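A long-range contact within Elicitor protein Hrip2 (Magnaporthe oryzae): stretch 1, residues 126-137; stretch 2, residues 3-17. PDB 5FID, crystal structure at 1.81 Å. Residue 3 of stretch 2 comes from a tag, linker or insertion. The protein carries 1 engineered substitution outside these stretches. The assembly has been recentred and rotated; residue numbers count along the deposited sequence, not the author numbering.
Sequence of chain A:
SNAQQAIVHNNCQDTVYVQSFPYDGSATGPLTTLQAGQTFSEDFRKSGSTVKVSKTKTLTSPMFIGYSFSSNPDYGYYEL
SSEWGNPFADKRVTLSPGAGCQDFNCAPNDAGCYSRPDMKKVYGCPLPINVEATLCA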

# COMPACT_ATOMS: atom_id res chain seq x y z
N PRO A 126 -2.87 -1.25 -9.21
CA PRO A 126 -3.30 -0.50 -10.39
C PRO A 126 -4.81 -0.55 -10.62
O PRO A 126 -5.43 -1.61 -10.51
CB PRO A 126 -2.62 -1.24 -11.54
CG PRO A 126 -1.36 -1.77 -10.92
CD PRO A 126 -1.74 -2.15 -9.51
N LEU A 127 -5.39 0.60 -10.95
CA LEU A 127 -6.83 0.70 -11.20
C LEU A 127 -7.15 0.10 -12.57
O LEU A 127 -6.28 0.07 -13.45
CB LEU A 127 -7.26 2.17 -11.17
CG LEU A 127 -7.07 2.91 -9.85
CD1 LEU A 127 -7.43 4.38 -9.99
CD2 LEU A 127 -7.94 2.25 -8.78
N PRO A 128 -8.39 -0.39 -12.76
CA PRO A 128 -9.47 -0.47 -11.77
C PRO A 128 -9.40 -1.75 -10.95
O PRO A 128 -8.89 -2.77 -11.42
CB PRO A 128 -10.73 -0.47 -12.63
CG PRO A 128 -10.31 -1.15 -13.88
CD PRO A 128 -8.86 -0.75 -14.11
N ILE A 129 -9.91 -1.68 -9.72
CA ILE A 129 -9.99 -2.84 -8.84
C ILE A 129 -11.36 -2.85 -8.20
O ILE A 129 -12.02 -1.82 -8.13
CB ILE A 129 -8.94 -2.77 -7.72
CG1 ILE A 129 -9.14 -1.53 -6.86
CG2 ILE A 129 -7.53 -2.77 -8.30
CD1 ILE A 129 -8.22 -1.46 -5.63
N ASN A 130 -11.79 -4.03 -7.77
CA ASN A 130 -12.89 -4.14 -6.81
C ASN A 130 -12.22 -4.51 -5.50
O ASN A 130 -11.34 -5.37 -5.50
CB ASN A 130 -13.89 -5.24 -7.20
CG ASN A 130 -14.81 -4.83 -8.34
OD1 ASN A 130 -15.05 -3.65 -8.59
ND2 ASN A 130 -15.37 -5.83 -9.02
N VAL A 131 -12.58 -3.86 -4.41
CA VAL A 131 -12.02 -4.22 -3.11
C VAL A 131 -13.01 -5.17 -2.45
O VAL A 131 -14.11 -4.78 -2.09
CB VAL A 131 -11.77 -2.99 -2.22
CG1 VAL A 131 -11.30 -3.40 -0.83
CG2 VAL A 131 -10.72 -2.10 -2.86
N GLU A 132 -12.60 -6.44 -2.32
CA GLU A 132 -13.54 -7.52 -2.05
C GLU A 132 -13.11 -8.31 -0.83
O GLU A 132 -12.05 -8.94 -0.82
CB GLU A 132 -13.64 -8.42 -3.28
CG GLU A 132 -14.67 -9.52 -3.19
CD GLU A 132 -14.87 -10.21 -4.53
OE1 GLU A 132 -14.12 -9.92 -5.50
OE2 GLU A 132 -15.79 -11.04 -4.63
N ALA A 133 -13.95 -8.27 0.21
CA ALA A 133 -13.66 -8.95 1.46
C ALA A 133 -14.60 -10.13 1.63
O ALA A 133 -15.77 -10.05 1.27
CB ALA A 133 -13.81 -8.00 2.63
N THR A 134 -14.09 -11.23 2.17
CA THR A 134 -14.91 -12.38 2.54
C THR A 134 -14.73 -12.69 4.02
O THR A 134 -13.62 -12.99 4.46
CB THR A 134 -14.54 -13.63 1.72
OG1 THR A 134 -14.80 -13.40 0.33
CG2 THR A 134 -15.37 -14.83 2.18
N LEU A 135 -15.82 -12.62 4.78
CA LEU A 135 -15.80 -12.87 6.22
C LEU A 135 -15.97 -14.36 6.43
O LEU A 135 -16.82 -14.97 5.77
CB LEU A 135 -16.95 -12.12 6.90
CG LEU A 135 -17.12 -10.63 6.57
CD1 LEU A 135 -18.37 -10.09 7.27
CD2 LEU A 135 -15.89 -9.85 6.99
N CYS A 136 -15.18 -14.95 7.32
CA CYS A 136 -15.26 -16.39 7.59
C CYS A 136 -15.09 -17.21 6.31
O CYS A 136 -15.86 -18.14 6.03
CB CYS A 136 -16.59 -16.76 8.25
SG CYS A 136 -16.94 -15.84 9.77
N ALA A 137 -14.07 -16.87 5.53
CA ALA A 137 -13.80 -17.55 4.26
C ALA A 137 -13.44 -19.01 4.49
O ALA A 137 -12.81 -19.34 5.50
CB ALA A 137 -12.69 -16.85 3.52
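Stretch 2 3-17: AQQAIVHNNCQDTVY

Stretch 2 lies beside stretch 1 as a parallel β-strand neighbour: residues 5-10 run alongside strand 131-135, their axes 14° apart and 4.6 Å at closest approach. Val131 pairs with Ala6, Glu132 with Ile7, Ala133 with Val8, Thr134 with His9 and Leu135 with Asn10, at CA-CA distances of 4.6 to 5.0 Å. The backbone of stretch 2 is extended through this segment, and its hydrogen bonds alternate as parallel pairing demands: Val131 N to Gln5 O (2.8 Å), Ile7 N to Val131 O (2.7 Å), Ala133 N to Ile7 O (2.8 Å), His9 N to Ala133 O (2.7 Å) and Leu135 N to His9 O (2.8 Å).

Before the strand, the side chain of Gln4 reaches across to the loop, where its OE1 accepts a hydrogen bond from Ile129 N (3.0 Å) and touches Leu127 CD2 (3.2 Å); Asn130 OD1 reaches back to Gln5 N (2.8 Å).

On the face carrying Val131, Ala133 and Leu135, the small Ala133 leaves little relief, and its CB lies 4.5 Å from Val8 CG2. Leu135 is the main bump: its CD1 fills the corner formed by Val8 CG1 (3.8 Å) and Val16 CG2 (3.9 Å), while its CB packs on Cys12 SG (3.5 Å). On the other face, the His9 ring extends past Thr134, whose OG1 lies at the ring edge 3.5 Å from CD2, and His9 NE2 donates to Glu132 OE2 (2.6 Å).

Beyond Asn10 the chain leaves the extended path at Asn11, whose N still bonds Leu135 O (3.0 Å) and whose ND2 bonds Cys136 O (3.0 Å). Cys12 then adds a disulfide, Cys12 SG to Cys136 SG at 2.0 Å with chi3 of 90°, tying the two segments covalently just past the paired strands.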

# COMPACT_ATOMS: atom_id res chain seq x y z
N ALA A 3 -17.88 2.17 -11.54
CA ALA A 3 -17.78 0.75 -11.90
C ALA A 3 -17.13 -0.06 -10.79
O ALA A 3 -17.53 -1.19 -10.51
CB ALA A 3 -17.01 0.59 -13.18
N GLN A 4 -16.11 0.53 -10.15
CA GLN A 4 -15.39 -0.17 -9.09
C GLN A 4 -16.25 -0.32 -7.84
O GLN A 4 -16.98 0.59 -7.47
CB GLN A 4 -14.11 0.59 -8.75
CG GLN A 4 -13.15 0.68 -9.92
CD GLN A 4 -11.97 1.58 -9.61
OE1 GLN A 4 -10.90 1.10 -9.24
NE2 GLN A 4 -12.17 2.89 -9.76
N GLN A 5 -16.15 -1.48 -7.20
CA GLN A 5 -17.00 -1.77 -6.05
C GLN A 5 -16.19 -2.13 -4.82
O GLN A 5 -15.12 -2.73 -4.92
CB GLN A 5 -17.94 -2.93 -6.39
CG GLN A 5 -18.70 -2.72 -7.71
CD GLN A 5 -19.94 -1.89 -7.54
OE1 GLN A 5 -20.84 -2.26 -6.78
NE2 GLN A 5 -20.01 -0.76 -8.25
N ALA A 6 -16.71 -1.75 -3.65
CA ALA A 6 -16.21 -2.29 -2.39
C ALA A 6 -17.25 -3.32 -1.98
O ALA A 6 -18.44 -3.01 -1.92
CB ALA A 6 -16.08 -1.19 -1.33
N ILE A 7 -16.79 -4.53 -1.69
CA ILE A 7 -17.70 -5.66 -1.50
C ILE A 7 -17.36 -6.40 -0.22
O ILE A 7 -16.20 -6.63 0.08
CB ILE A 7 -17.55 -6.65 -2.67
CG1 ILE A 7 -17.87 -5.96 -4.00
CG2 ILE A 7 -18.43 -7.87 -2.49
CD1 ILE A 7 -17.36 -6.74 -5.18
N VAL A 8 -18.38 -6.76 0.55
CA VAL A 8 -18.18 -7.60 1.72
C VAL A 8 -19.08 -8.83 1.66
O VAL A 8 -20.30 -8.72 1.75
CB VAL A 8 -18.45 -6.84 3.04
CG1 VAL A 8 -18.19 -7.76 4.23
CG2 VAL A 8 -17.55 -5.62 3.14
N HIS A 9 -18.47 -10.00 1.49
CA HIS A 9 -19.24 -11.25 1.48
C HIS A 9 -19.29 -11.82 2.88
O HIS A 9 -18.25 -12.15 3.45
CB HIS A 9 -18.59 -12.31 0.59
CG HIS A 9 -18.39 -11.90 -0.83
ND1 HIS A 9 -19.44 -11.65 -1.69
CD2 HIS A 9 -17.26 -11.74 -1.56
CE1 HIS A 9 -18.96 -11.34 -2.88
NE2 HIS A 9 -17.64 -11.39 -2.83
N ASN A 10 -20.48 -11.97 3.44
CA ASN A 10 -20.62 -12.60 4.76
C ASN A 10 -20.77 -14.12 4.66
O ASN A 10 -21.87 -14.62 4.46
CB ASN A 10 -21.79 -12.00 5.54
CG ASN A 10 -21.96 -12.66 6.89
OD1 ASN A 10 -21.01 -13.21 7.44
ND2 ASN A 10 -23.17 -12.60 7.44
N ASN A 11 -19.67 -14.85 4.82
CA ASN A 11 -19.74 -16.31 4.79
C ASN A 11 -19.78 -16.90 6.20
O ASN A 11 -19.64 -18.11 6.37
CB ASN A 11 -18.57 -16.88 3.97
CG ASN A 11 -18.76 -18.35 3.59
OD1 ASN A 11 -19.79 -18.73 3.02
ND2 ASN A 11 -17.76 -19.17 3.90
N CYS A 12 -19.98 -16.05 7.21
CA CYS A 12 -20.07 -16.51 8.60
C CYS A 12 -21.43 -17.09 8.93
O CYS A 12 -22.39 -16.90 8.19
CB CYS A 12 -19.77 -15.37 9.58
SG CYS A 12 -18.27 -14.40 9.26
N GLN A 13 -21.52 -17.77 10.06
CA GLN A 13 -22.81 -18.31 10.51
C GLN A 13 -23.66 -17.23 11.14
O GLN A 13 -24.86 -17.42 11.37
CB GLN A 13 -22.58 -19.41 11.54
CG GLN A 13 -21.71 -20.53 11.04
CD GLN A 13 -22.52 -21.71 10.58
OE1 GLN A 13 -22.77 -21.87 9.37
NE2 GLN A 13 -22.93 -22.57 11.53
N ASP A 14 -23.04 -16.09 11.42
CA ASP A 14 -23.70 -15.02 12.14
C ASP A 14 -24.23 -13.96 11.19
O ASP A 14 -23.70 -13.76 10.10
CB ASP A 14 -22.73 -14.37 13.13
CG ASP A 14 -22.30 -15.31 14.23
OD1 ASP A 14 -23.12 -16.16 14.63
OD2 ASP A 14 -21.15 -15.21 14.68
N THR A 15 -25.30 -13.29 11.62
CA THR A 15 -25.74 -12.07 10.97
C THR A 15 -24.65 -11.02 11.24
O THR A 15 -24.15 -10.91 12.36
CB THR A 15 -27.09 -11.60 11.56
OG1 THR A 15 -28.09 -12.60 11.31
CG2 THR A 15 -27.54 -10.29 10.94
N VAL A 16 -24.27 -10.26 10.22
CA VAL A 16 -23.32 -9.17 10.42
C VAL A 16 -23.90 -7.85 9.92
O VAL A 16 -24.86 -7.84 9.16
CB VAL A 16 -21.97 -9.44 9.72
CG1 VAL A 16 -21.44 -10.80 10.12
CG2 VAL A 16 -22.13 -9.36 8.22
N TYR A 17 -23.31 -6.74 10.36
CA TYR A 17 -23.79 -5.42 9.99
C TYR A 17 -22.66 -4.65 9.34
O TYR A 17 -21.53 -4.67 9.83
CB TYR A 17 -24.34 -4.68 11.21
CG TYR A 17 -25.47 -5.45 11.85
CD1 TYR A 17 -26.78 -5.20 11.51
CD2 TYR A 17 -25.21 -6.47 12.75
CE1 TYR A 17 -27.83 -5.94 12.08
CE2 TYR A 17 -26.24 -7.20 13.33
CZ TYR A 17 -27.54 -6.93 12.99
OH TYR A 17 -28.55 -7.68 13.57